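Local coordinates for probable adhesion protein (Pseudomonas aeruginosa PAO1, PDB 6R3Z) that binds divalent metal ions such as ferrous iron, and here nickel, as a periplasmic solute-binding protein that probably hands ferrous iron to a transport system, at residues Y19-V24 / A28-L33; T12-Y17 / A258-E263; V64-F69 / P197-E202; H41-E44 / E48-K51. All coordinates share one frame; numbering follows the deposited sequence.

Overall arrangement
Contacts 1 and 2 share helix 14-24, their centres about 10 Å apart: contact 1 packs it on strand 29-32 of the parallel sheet with order 29-32, 8-11, 58-61, 84-86, and contact 2 joins its start to helix 260-277 near the chain's other end. Along the sequence, contacts 1, 4 and 3 open in that order inside the long loop closed by contact 2. Contacts 3 and 4, with centres about 15 Å apart, both reach the nickel ion, contributing His66, His199 and His41. Contact 3 alone brings in a loop that follows strand 193-194 of the second four-stranded parallel sheet, so the metal sits between the two halves of the protein.

Contact 1 (Y19-V24 / A28-L33); sequences YVSNIV and AEVVPL
Apolar packing of a helix on its following strand makes up this contact, which lies within the beta-alpha-beta unit formed by strand 8-11, helix 14-24 and strand 29-32. Val20 and Val24, one helical turn apart, face Ala28 and Val30, and the short segments run antiparallel, their axes at 173° and 8.7 Å apart at closest approach. That is the geometry of a beta-alpha-beta crossover, in which the helix runs back over the sheet before the next parallel strand begins. Val30, an edge-strand residue, has the most surface buried here. Its CG2 is the atom on which three helix side chains converge: Val20 CG1 lies 3.7 Å from Val30 CG2, and Val24 CG2 approaches the same methyl from the next turn at 3.9 Å. In Val20, CG1 stands anti to the backbone N (chi1 175°), which carries that branch to Val30 while CG2 turns to the N side. Near the helix end the packing passes to Ala28, whose CB sits 3.8 Å from Val24 CB and also touches both methyls of Val24. The layer continues on strand 8-11, where Val20 and Val24 rest on Ile9, and on helix 138-160, where Tyr141 covers Val24 and Ala28. No hydrogen bond crosses between the segments, and Ser21 enters without one: its hydroxyl is engaged by the carbonyl of Tyr17 in its own helix. Even so, Ser21 OG rests 3.7 Å from Val30 CG2, giving that methyl a polar neighbour beside the valines.

Contact 2 (T12-Y17 / A258-E263); sequences TLHPYY and AGKYEE
His14, the first of three residues of helix 14-24 to meet 258-263, follows Leu13 at the N-cap position and lies against the aliphatic part of Lys260. Its ring carbon CD2 is 3.6 Å from Lys260 CD, and Lys260 CE is close as well, so the lysine chain runs past the imidazole at a slant. Lys260 stays extended from its backbone as far as CE, which lays CD and CE beside His14 before a bend at the last torsion (chi4 60°) turns the ammonium off. The polar ends are engaged elsewhere: His14 NE2 bonds to the carbonyl of Gly254, while Lys260 NZ forms a salt bridge with Glu264 and a hydrogen bond to the carbonyl of Tyr253. Pro15 comes next, where the two backbones are close, its CA 5.3 Å from that of Tyr261. Pro15 CB meets Tyr261 CD1 at 3.8 Å, and the Tyr261 hydroxyl beyond is tied to Phe113 O and Ser119 OG. Tyr17, still in the opening turn of the helix, closes the run. Its ring presents an edge to Ala258, CE1 lying 3.8 Å from Ala258 N, close to the ring plane. The contact thus brings the opening turn of helix 14-24 against Ala258, Lys260 and Tyr261, where the chain leads into helix 260-277. Tyr17 also touches Val30 and Pro32 of strand 29-32, whereas Tyr261 reaches over to Tyr148 and Leu152 of helix 138-160.

Contact 3 (V64-F69 / P197-E202); sequences VGHDDF and PAHGIE. With NI (nickel (II) ion), chain B; EDO (1,2-ethanediol), chain D.
The backbones of 64-69 and 197-202 stay well apart, with 9.3 Å between the CA atoms of His66 and His199, and the second segment folds into a type II beta turn from Ala198 to Ile201. A metal site bridges this gap, in the cleft between the two halves of a solute-binding protein of family 9. His66 NE2 coordinates the nickel ion at 2.3 Å and His199 NE2 at 2.1 Å. Four further histidines, His41, His111, His177 and His250, complete an all-histidine shell of six; the same residues bind ferrous iron and manganese in this protein. Sharing one ion forces the two rings close together, and they meet as an offset edge-to-face pair, their planes at 75°. The edge of His199 approaches the face of His66, its CE1 3.0 Å above that plane and displaced toward the rim. A chi1 of -170° swings the imidazole of His199 away from its own backbone N and out to the metal. On the first segment, His66 N is held by Asn62 OD1. The other nitrogen of His199 is tied down as well: ND1 donates to a water at 2.8 Å, and that water in turn donates to Gly65 O at 2.9 Å.

Contact 4 (H41-E44 / E48-K51); sequences HAYE and EDIK. With NI (nickel (II) ion), chain B; EDO (1,2-ethanediol), chain G.
Tyr43 and Asp49 account for nearly all of the surface buried here, meeting through one hydrogen bond between the loop and helix 47-53. Tyr43 OH donates over 2.7 Å to Asp49 OD2, which accepts with its anti lone pair, on the side away from OD1. Asp49 OD2 lies at the edge of the phenol ring, near its plane, and the carboxylate is turned 35° from the ring. The first torsion of Tyr43, 174°, points the ring away from its own amide nitrogen and across from the loop to the helix. Both partners have further bonds in this buried place: the hydroxyl also bonds to Arg46 N, Asp49 OD2 pairs with Arg46, and OD1 pairs with Arg52, so the charge of the carboxylate is probably well balanced. Two residues before Tyr43, His41 faces the other way and binds the nickel ion through NE2 at 2.2 Å; its ND1 is hydrogen-bonded to Asn39, a second-shell residue that would help fix the rotation of the ring. The tyrosine-aspartate bond thus ties the loop that carries His41 to the helix that follows it. Met73 of helix 68-76 packs against both Tyr43 and Asp49, while Ile34 and Pro35, just beyond strand 29-32, touch Tyr43 and Asp49 respectively.

Contact 1 (Y19-V24 / A28-L33)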
loop_
_atom_site.group_PDB
_atom_site.type_symbol
_atom_site.label_atom_id
_atom_site.label_comp_id
_atom_site.label_asym_id
_atom_site.label_seq_id
_atom_site.Cartn_x
_atom_site.Cartn_y
_atom_site.Cartn_z
ATOM N N TYR A 19 -2.885 10.189 2.543
ATOM C CA TYR A 19 -2.633 10.484 3.956
ATOM C C TYR A 19 -2.334 11.974 4.125
ATOM O O TYR A 19 -3.000 12.628 4.908
ATOM C CB TYR A 19 -1.430 9.716 4.516
ATOM C CG TYR A 19 -1.434 8.200 4.488
ATOM C CD1 TYR A 19 -2.609 7.480 4.261
ATOM C CD2 TYR A 19 -0.254 7.482 4.681
ATOM C CE1 TYR A 19 -2.600 6.076 4.226
ATOM C CE2 TYR A 19 -0.230 6.092 4.615
ATOM C CZ TYR A 19 -1.403 5.392 4.416
ATOM O OH TYR A 19 -1.308 4.019 4.360
ATOM N N VAL A 20 -1.309 12.500 3.404
ATOM C CA VAL A 20 -0.864 13.887 3.592
ATOM C C VAL A 20 -1.985 14.897 3.248
ATOM O O VAL A 20 -2.230 15.811 4.043
ATOM C CB VAL A 20 0.482 14.153 2.857
ATOM C CG1 VAL A 20 0.887 15.623 2.952
ATOM C CG2 VAL A 20 1.594 13.251 3.437
ATOM N N SER A 21 -2.697 14.704 2.115
ATOM C CA SER A 21 -3.805 15.605 1.724
ATOM C C SER A 21 -4.882 15.679 2.830
ATOM O O SER A 21 -5.354 16.763 3.161
ATOM C CB SER A 21 -4.447 15.131 0.420
ATOM O OG SER A 21 -3.498 15.195 -0.628
ATOM N N ASN A 22 -5.245 14.523 3.416
ATOM C CA ASN A 22 -6.248 14.502 4.493
ATOM C C ASN A 22 -5.739 15.158 5.774
ATOM O O ASN A 22 -6.520 15.811 6.467
ATOM C CB ASN A 22 -6.775 13.103 4.727
ATOM C CG ASN A 22 -7.890 12.808 3.756
ATOM O OD1 ASN A 22 -9.039 13.217 3.977
ATOM N ND2 ASN A 22 -7.581 12.109 2.651
ATOM N N ILE A 23 -4.430 15.034 6.054
ATOM C CA ILE A 23 -3.816 15.660 7.219
ATOM C C ILE A 23 -3.750 17.211 7.054
ATOM O O ILE A 23 -4.083 17.918 7.987
ATOM C CB ILE A 23 -2.410 15.082 7.509
ATOM C CG1 ILE A 23 -2.476 13.580 7.929
ATOM C CG2 ILE A 23 -1.678 15.914 8.586
ATOM C CD1 ILE A 23 -1.153 12.842 7.789
ATOM N N VAL A 24 -3.227 17.707 5.927
ATOM C CA VAL A 24 -2.980 19.149 5.754
ATOM C C VAL A 24 -4.155 19.957 5.207
ATOM O O VAL A 24 -4.208 21.173 5.430
ATOM C CB VAL A 24 -1.705 19.405 4.887
ATOM C CG1 VAL A 24 -0.502 18.659 5.461
ATOM C CG2 VAL A 24 -1.930 19.041 3.412
ATOM N N ALA A 28 -1.277 23.321 3.327
ATOM C CA ALA A 28 0.031 23.004 2.737
ATOM C C ALA A 28 -0.180 22.465 1.327
ATOM O O ALA A 28 -1.320 22.153 0.961
ATOM C CB ALA A 28 0.751 21.960 3.594
ATOM N N GLU A 29 0.900 22.356 0.536
ATOM C CA GLU A 29 0.833 21.797 -0.818
ATOM C C GLU A 29 1.411 20.357 -0.791
ATOM O O GLU A 29 2.453 20.111 -0.156
ATOM C CB GLU A 29 1.639 22.648 -1.819
ATOM C CG GLU A 29 1.072 24.028 -2.114
ATOM C CD GLU A 29 1.876 24.715 -3.201
ATOM O OE1 GLU A 29 2.922 25.316 -2.871
ATOM O OE2 GLU A 29 1.489 24.612 -4.387
ATOM N N VAL A 30 0.747 19.416 -1.483
ATOM C CA VAL A 30 1.193 18.012 -1.532
ATOM C C VAL A 30 1.713 17.773 -2.946
ATOM O O VAL A 30 0.965 17.950 -3.913
ATOM C CB VAL A 30 0.057 17.019 -1.156
ATOM C CG1 VAL A 30 0.599 15.591 -1.025
ATOM C CG2 VAL A 30 -0.663 17.450 0.125
ATOM N N VAL A 31 3.000 17.391 -3.069
ATOM C CA VAL A 31 3.666 17.274 -4.363
ATOM C C VAL A 31 4.150 15.851 -4.633
ATOM O O VAL A 31 5.117 15.430 -4.009
ATOM C CB VAL A 31 4.830 18.314 -4.515
ATOM C CG1 VAL A 31 5.409 18.303 -5.932
ATOM C CG2 VAL A 31 4.407 19.729 -4.109
ATOM N N PRO A 32 3.561 15.113 -5.604
ATOM C CA PRO A 32 4.080 13.769 -5.916
ATOM C C PRO A 32 5.470 13.872 -6.539
ATOM O O PRO A 32 5.721 14.770 -7.359
ATOM C CB PRO A 32 3.071 13.218 -6.933
ATOM C CG PRO A 32 1.852 14.093 -6.772
ATOM C CD PRO A 32 2.413 15.440 -6.463
ATOM N N LEU A 33 6.376 12.986 -6.104
ATOM C CA LEU A 33 7.747 12.968 -6.611
ATOM C C LEU A 33 7.806 12.399 -8.008
ATOM O O LEU A 33 8.722 12.733 -8.774
ATOM C CB LEU A 33 8.660 12.178 -5.682
ATOM C CG LEU A 33 9.597 13.016 -4.800
ATOM C CD1 LEU A 33 8.804 13.867 -3.789
ATOM C CD2 LEU A 33 10.561 12.108 -4.031
#

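Contact 2 (T12-Y17 / A258-E263)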
loop_
_atom_site.group_PDB
_atom_site.type_symbol
_atom_site.label_atom_id
_atom_site.label_comp_id
_atom_site.label_asym_id
_atom_site.label_seq_id
_atom_site.Cartn_x
_atom_site.Cartn_y
_atom_site.Cartn_z
ATOM N N THR A 12 5.591 9.879 -2.237
ATOM C CA THR A 12 6.172 8.928 -3.187
ATOM C C THR A 12 5.171 7.975 -3.836
ATOM O O THR A 12 5.365 7.597 -4.994
ATOM C CB THR A 12 7.310 8.138 -2.511
ATOM O OG1 THR A 12 6.744 7.299 -1.508
ATOM C CG2 THR A 12 8.381 9.043 -1.885
ATOM N N LEU A 13 4.208 7.474 -3.058
ATOM C CA LEU A 13 3.204 6.508 -3.505
ATOM C C LEU A 13 1.806 7.073 -3.257
ATOM O O LEU A 13 1.618 7.872 -2.330
ATOM C CB LEU A 13 3.368 5.159 -2.769
ATOM C CG LEU A 13 4.789 4.546 -2.753
ATOM C CD1 LEU A 13 4.897 3.448 -1.725
ATOM C CD2 LEU A 13 5.198 4.011 -4.144
ATOM N N HIS A 14 0.824 6.630 -4.070
ATOM C CA HIS A 14 -0.569 7.091 -3.984
ATOM C C HIS A 14 -1.137 7.122 -2.559
ATOM O O HIS A 14 -1.709 8.151 -2.188
ATOM C CB HIS A 14 -1.499 6.290 -4.905
ATOM C CG HIS A 14 -1.240 6.520 -6.358
ATOM N ND1 HIS A 14 -0.142 5.965 -6.990
ATOM C CD2 HIS A 14 -1.962 7.212 -7.263
ATOM C CE1 HIS A 14 -0.236 6.330 -8.259
ATOM N NE2 HIS A 14 -1.295 7.103 -8.463
ATOM N N PRO A 15 -0.987 6.046 -1.731
ATOM C CA PRO A 15 -1.560 6.088 -0.366
ATOM C C PRO A 15 -1.027 7.259 0.442
ATOM O O PRO A 15 -1.812 7.867 1.161
ATOM C CB PRO A 15 -1.148 4.741 0.230
ATOM C CG PRO A 15 -1.055 3.834 -0.964
ATOM C CD PRO A 15 -0.367 4.726 -1.982
ATOM N N TYR A 16 0.279 7.611 0.269
ATOM C CA TYR A 16 0.876 8.735 1.007
ATOM C C TYR A 16 0.314 10.071 0.554
ATOM O O TYR A 16 0.122 10.944 1.396
ATOM C CB TYR A 16 2.408 8.688 1.002
ATOM C CG TYR A 16 2.900 7.427 1.680
ATOM C CD1 TYR A 16 3.043 7.366 3.068
ATOM C CD2 TYR A 16 3.099 6.256 0.954
ATOM C CE1 TYR A 16 3.411 6.174 3.712
ATOM C CE2 TYR A 16 3.443 5.055 1.585
ATOM C CZ TYR A 16 3.601 5.018 2.964
ATOM O OH TYR A 16 3.931 3.824 3.573
ATOM N N TYR A 17 -0.036 10.201 -0.742
ATOM C CA TYR A 17 -0.714 11.415 -1.223
ATOM C C TYR A 17 -2.050 11.538 -0.443
ATOM O O TYR A 17 -2.376 12.617 0.077
ATOM C CB TYR A 17 -1.010 11.344 -2.737
ATOM C CG TYR A 17 -1.620 12.636 -3.241
ATOM C CD1 TYR A 17 -2.995 12.864 -3.153
ATOM C CD2 TYR A 17 -0.813 13.673 -3.717
ATOM C CE1 TYR A 17 -3.556 14.070 -3.563
ATOM C CE2 TYR A 17 -1.364 14.892 -4.124
ATOM C CZ TYR A 17 -2.737 15.087 -4.035
ATOM O OH TYR A 17 -3.310 16.260 -4.449
ATOM N N ALA A 258 -7.033 12.806 -2.855
ATOM C CA ALA A 258 -7.185 12.678 -1.407
ATOM C C ALA A 258 -8.009 11.413 -1.044
ATOM O O ALA A 258 -7.598 10.686 -0.154
ATOM C CB ALA A 258 -7.824 13.931 -0.837
ATOM N N GLY A 259 -9.089 11.128 -1.792
ATOM C CA GLY A 259 -9.971 9.994 -1.523
ATOM C C GLY A 259 -9.569 8.628 -2.053
ATOM O O GLY A 259 -10.199 7.637 -1.685
ATOM N N LYS A 260 -8.534 8.550 -2.930
ATOM C CA LYS A 260 -8.122 7.279 -3.537
ATOM C C LYS A 260 -7.932 6.156 -2.510
ATOM O O LYS A 260 -8.464 5.049 -2.702
ATOM C CB LYS A 260 -6.834 7.433 -4.355
ATOM C CG LYS A 260 -6.565 6.188 -5.213
ATOM C CD LYS A 260 -5.220 6.295 -5.925
ATOM C CE LYS A 260 -4.930 5.127 -6.846
ATOM N NZ LYS A 260 -5.961 4.995 -7.917
ATOM N N TYR A 261 -7.156 6.435 -1.454
ATOM C CA TYR A 261 -6.865 5.419 -0.439
ATOM C C TYR A 261 -8.135 4.827 0.156
ATOM O O TYR A 261 -8.281 3.607 0.154
ATOM C CB TYR A 261 -5.921 5.929 0.665
ATOM C CG TYR A 261 -5.559 4.821 1.624
ATOM C CD1 TYR A 261 -4.654 3.827 1.256
ATOM C CD2 TYR A 261 -6.218 4.685 2.846
ATOM C CE1 TYR A 261 -4.373 2.755 2.099
ATOM C CE2 TYR A 261 -5.935 3.623 3.707
ATOM C CZ TYR A 261 -5.011 2.658 3.325
ATOM O OH TYR A 261 -4.794 1.547 4.115
ATOM N N GLU A 262 -9.032 5.665 0.684
ATOM C CA GLU A 262 -10.232 5.122 1.321
ATOM C C GLU A 262 -11.181 4.400 0.326
ATOM O O GLU A 262 -11.709 3.337 0.665
ATOM C CB GLU A 262 -10.955 6.171 2.171
ATOM C CG GLU A 262 -11.612 7.318 1.456
ATOM C CD GLU A 262 -11.787 8.423 2.481
ATOM O OE1 GLU A 262 -12.759 8.386 3.273
ATOM O OE2 GLU A 262 -10.895 9.294 2.533
ATOM N N GLU A 263 -11.309 4.907 -0.903
ATOM C CA GLU A 263 -12.146 4.298 -1.946
ATOM C C GLU A 263 -11.657 2.878 -2.292
ATOM O O GLU A 263 -12.439 1.920 -2.236
ATOM C CB GLU A 263 -12.194 5.181 -3.221
ATOM C CG GLU A 263 -13.007 6.453 -3.041
ATOM C CD GLU A 263 -12.820 7.510 -4.116
ATOM O OE1 GLU A 263 -12.648 7.139 -5.299
ATOM O OE2 GLU A 263 -12.861 8.715 -3.773
#

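Contact 3 (V64-F69 / P197-E202)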
loop_
_atom_site.group_PDB
_atom_site.type_symbol
_atom_site.label_atom_id
_atom_site.label_comp_id
_atom_site.label_asym_id
_atom_site.label_seq_id
_atom_site.Cartn_x
_atom_site.Cartn_y
_atom_site.Cartn_z
ATOM N N VAL A 64 10.612 1.754 4.142
ATOM C CA VAL A 64 10.786 0.366 4.604
ATOM C C VAL A 64 10.905 -0.626 3.432
ATOM O O VAL A 64 10.853 -1.841 3.634
ATOM C CB VAL A 64 9.727 -0.065 5.644
ATOM C CG1 VAL A 64 9.930 0.688 6.966
ATOM C CG2 VAL A 64 8.296 0.097 5.111
ATOM N N GLY A 65 11.100 -0.096 2.235
ATOM C CA GLY A 65 11.322 -0.929 1.055
ATOM C C GLY A 65 10.466 -0.620 -0.156
ATOM O O GLY A 65 10.702 -1.208 -1.223
ATOM N N HIS A 66 9.450 0.267 -0.021
ATOM C CA HIS A 66 8.614 0.561 -1.191
ATOM C C HIS A 66 8.930 1.885 -1.897
ATOM O O HIS A 66 8.274 2.214 -2.887
ATOM C CB HIS A 66 7.100 0.461 -0.908
ATOM C CG HIS A 66 6.382 -0.261 -2.014
ATOM N ND1 HIS A 66 6.434 0.194 -3.318
ATOM C CD2 HIS A 66 5.712 -1.441 -1.992
ATOM C CE1 HIS A 66 5.760 -0.690 -4.036
ATOM N NE2 HIS A 66 5.311 -1.689 -3.287
ATOM N N ASP A 67 9.933 2.628 -1.442
ATOM C CA ASP A 67 10.287 3.848 -2.162
ATOM C C ASP A 67 11.792 4.144 -2.079
ATOM O O ASP A 67 12.201 5.290 -1.850
ATOM C CB ASP A 67 9.405 5.057 -1.764
ATOM C CG ASP A 67 9.381 5.412 -0.294
ATOM O OD1 ASP A 67 10.142 4.781 0.492
ATOM O OD2 ASP A 67 8.585 6.291 0.082
ATOM N N ASP A 68 12.625 3.118 -2.360
ATOM C CA ASP A 68 14.083 3.292 -2.393
ATOM C C ASP A 68 14.474 4.342 -3.440
ATOM O O ASP A 68 15.389 5.126 -3.193
ATOM C CB ASP A 68 14.786 1.954 -2.694
ATOM C CG ASP A 68 14.642 0.919 -1.582
ATOM O OD1 ASP A 68 14.338 1.315 -0.435
ATOM O OD2 ASP A 68 14.849 -0.282 -1.859
ATOM N N PHE A 69 13.736 4.396 -4.580
ATOM C CA PHE A 69 13.961 5.375 -5.650
ATOM C C PHE A 69 13.985 6.799 -5.107
ATOM O O PHE A 69 14.800 7.608 -5.560
ATOM C CB PHE A 69 12.902 5.261 -6.775
ATOM C CG PHE A 69 11.457 5.499 -6.400
ATOM C CD1 PHE A 69 10.926 6.788 -6.386
ATOM C CD2 PHE A 69 10.613 4.435 -6.110
ATOM C CE1 PHE A 69 9.586 7.010 -6.053
ATOM C CE2 PHE A 69 9.266 4.656 -5.786
ATOM C CZ PHE A 69 8.765 5.943 -5.749
ATOM N N PRO A 197 8.429 -14.519 -7.032
ATOM C CA PRO A 197 9.508 -15.000 -6.132
ATOM C C PRO A 197 10.141 -13.924 -5.245
ATOM O O PRO A 197 10.736 -14.245 -4.208
ATOM C CB PRO A 197 10.521 -15.638 -7.087
ATOM C CG PRO A 197 10.257 -14.988 -8.428
ATOM C CD PRO A 197 8.767 -14.715 -8.456
ATOM N N ALA A 198 10.021 -12.655 -5.659
ATOM C CA ALA A 198 10.503 -11.478 -4.915
ATOM C C ALA A 198 9.649 -10.294 -5.336
ATOM O O ALA A 198 8.978 -10.354 -6.377
ATOM C CB ALA A 198 11.974 -11.198 -5.235
ATOM N N HIS A 199 9.659 -9.235 -4.518
ATOM C CA HIS A 199 8.851 -8.031 -4.749
ATOM C C HIS A 199 8.924 -7.497 -6.189
ATOM O O HIS A 199 9.979 -7.013 -6.625
ATOM C CB HIS A 199 9.215 -6.914 -3.743
ATOM C CG HIS A 199 8.274 -5.750 -3.783
ATOM N ND1 HIS A 199 8.705 -4.463 -3.514
ATOM C CD2 HIS A 199 6.942 -5.715 -4.045
ATOM C CE1 HIS A 199 7.633 -3.691 -3.633
ATOM N NE2 HIS A 199 6.561 -4.393 -3.971
ATOM N N GLY A 200 7.809 -7.656 -6.916
ATOM C CA GLY A 200 7.634 -7.169 -8.279
ATOM C C GLY A 200 8.393 -7.908 -9.357
ATOM O O GLY A 200 8.500 -7.408 -10.478
ATOM N N ILE A 201 8.908 -9.106 -9.026
ATOM C CA ILE A 201 9.661 -9.960 -9.959
ATOM C C ILE A 201 8.760 -11.068 -10.497
ATOM O O ILE A 201 8.159 -11.818 -9.715
ATOM C CB ILE A 201 10.975 -10.498 -9.301
ATOM C CG1 ILE A 201 11.887 -9.330 -8.786
ATOM C CG2 ILE A 201 11.755 -11.426 -10.248
ATOM C CD1 ILE A 201 12.167 -8.163 -9.794
ATOM N N GLU A 202 8.653 -11.148 -11.830
ATOM C CA GLU A 202 7.832 -12.139 -12.506
ATOM C C GLU A 202 8.476 -13.535 -12.312
ATOM O O GLU A 202 9.697 -13.653 -12.456
ATOM C CB GLU A 202 7.729 -11.788 -14.009
ATOM C CG GLU A 202 6.817 -12.662 -14.857
ATOM C CD GLU A 202 6.535 -12.132 -16.256
ATOM O OE1 GLU A 202 6.524 -10.891 -16.436
ATOM O OE2 GLU A 202 6.312 -12.957 -17.173
HETATM NI NI NI B . 4.573 -3.627 -4.214
HETATM C C1 EDO D . 5.397 -16.178 -16.315
HETATM O O1 EDO D . 5.159 -15.522 -17.559
HETATM C C2 EDO D . 6.121 -17.505 -16.605
HETATM O O2 EDO D . 7.422 -17.185 -17.075
HETATM O O HOH W 1 11.135 -3.876 -2.348
#

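Contact 4 (H41-E44 / E48-K51)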
loop_
_atom_site.group_PDB
_atom_site.type_symbol
_atom_site.label_atom_id
_atom_site.label_comp_id
_atom_site.label_asym_id
_atom_site.label_seq_id
_atom_site.Cartn_x
_atom_site.Cartn_y
_atom_site.Cartn_z
ATOM N N HIS A 41 7.023 0.237 -9.050
ATOM C CA HIS A 41 7.915 -0.928 -9.021
ATOM C C HIS A 41 8.980 -0.865 -10.125
ATOM O O HIS A 41 10.050 -1.438 -9.964
ATOM C CB HIS A 41 7.133 -2.234 -9.172
ATOM C CG HIS A 41 6.133 -2.445 -8.075
ATOM N ND1 HIS A 41 4.825 -2.035 -8.210
ATOM C CD2 HIS A 41 6.307 -2.943 -6.827
ATOM C CE1 HIS A 41 4.231 -2.325 -7.059
ATOM N NE2 HIS A 41 5.090 -2.879 -6.201
ATOM N N ALA A 42 8.669 -0.197 -11.242
ATOM C CA ALA A 42 9.550 -0.106 -12.407
ATOM C C ALA A 42 10.158 1.293 -12.654
ATOM O O ALA A 42 11.060 1.430 -13.486
ATOM C CB ALA A 42 8.804 -0.587 -13.644
ATOM N N TYR A 43 9.695 2.308 -11.922
ATOM C CA TYR A 43 10.150 3.689 -12.064
ATOM C C TYR A 43 11.643 3.880 -11.845
ATOM O O TYR A 43 12.187 3.488 -10.805
ATOM C CB TYR A 43 9.364 4.651 -11.134
ATOM C CG TYR A 43 9.919 6.064 -11.168
ATOM C CD1 TYR A 43 9.513 6.971 -12.145
ATOM C CD2 TYR A 43 10.873 6.483 -10.239
ATOM C CE1 TYR A 43 10.039 8.261 -12.197
ATOM C CE2 TYR A 43 11.418 7.763 -10.291
ATOM C CZ TYR A 43 11.013 8.644 -11.285
ATOM O OH TYR A 43 11.555 9.905 -11.334
ATOM N N GLU A 44 12.280 4.550 -12.808
ATOM C CA GLU A 44 13.688 4.918 -12.753
ATOM C C GLU A 44 13.797 6.447 -12.651
ATOM O O GLU A 44 13.173 7.144 -13.462
ATOM C CB GLU A 44 14.444 4.399 -13.991
ATOM C CG GLU A 44 15.455 3.322 -13.647
ATOM C CD GLU A 44 15.198 1.980 -14.303
ATOM O OE1 GLU A 44 15.349 1.884 -15.543
ATOM O OE2 GLU A 44 14.856 1.020 -13.575
ATOM N N GLU A 48 13.856 15.459 -14.636
ATOM C CA GLU A 48 12.672 16.307 -14.475
ATOM C C GLU A 48 12.088 16.174 -13.052
ATOM O O GLU A 48 11.686 17.172 -12.432
ATOM C CB GLU A 48 11.624 15.904 -15.534
ATOM C CG GLU A 48 10.401 16.805 -15.587
ATOM C CD GLU A 48 10.517 18.080 -16.407
ATOM O OE1 GLU A 48 11.634 18.448 -16.844
ATOM O OE2 GLU A 48 9.463 18.722 -16.608
ATOM N N ASP A 49 12.080 14.944 -12.532
ATOM C CA ASP A 49 11.529 14.648 -11.205
ATOM C C ASP A 49 12.488 14.994 -10.079
ATOM O O ASP A 49 12.054 15.510 -9.049
ATOM C CB ASP A 49 11.044 13.197 -11.129
ATOM C CG ASP A 49 10.037 12.818 -12.210
ATOM O OD1 ASP A 49 9.269 13.703 -12.648
ATOM O OD2 ASP A 49 10.049 11.653 -12.646
ATOM N N ILE A 50 13.796 14.765 -10.291
ATOM C CA ILE A 50 14.836 15.127 -9.323
ATOM C C ILE A 50 14.849 16.652 -9.131
ATOM O O ILE A 50 14.966 17.122 -7.993
ATOM C CB ILE A 50 16.213 14.553 -9.755
ATOM C CG1 ILE A 50 16.197 13.009 -9.679
ATOM C CG2 ILE A 50 17.366 15.144 -8.917
ATOM C CD1 ILE A 50 17.332 12.303 -10.460
ATOM N N LYS A 51 14.666 17.417 -10.240
ATOM C CA LYS A 51 14.636 18.889 -10.218
ATOM C C LYS A 51 13.571 19.402 -9.244
ATOM O O LYS A 51 13.837 20.351 -8.513
ATOM C CB LYS A 51 14.396 19.459 -11.637
ATOM C CG LYS A 51 14.479 20.984 -11.737
ATOM C CD LYS A 51 15.885 21.547 -11.487
ATOM C CE LYS A 51 15.919 23.057 -11.516
ATOM N NZ LYS A 51 15.629 23.602 -12.872
HETATM NI NI NI B . 4.573 -3.627 -4.214
HETATM C C1 EDO G . 10.081 -3.803 -7.507
HETATM O O1 EDO G . 10.494 -2.738 -6.666
HETATM C C2 EDO G . 11.298 -4.338 -8.300
HETATM O O2 EDO G . 10.965 -4.438 -9.676
#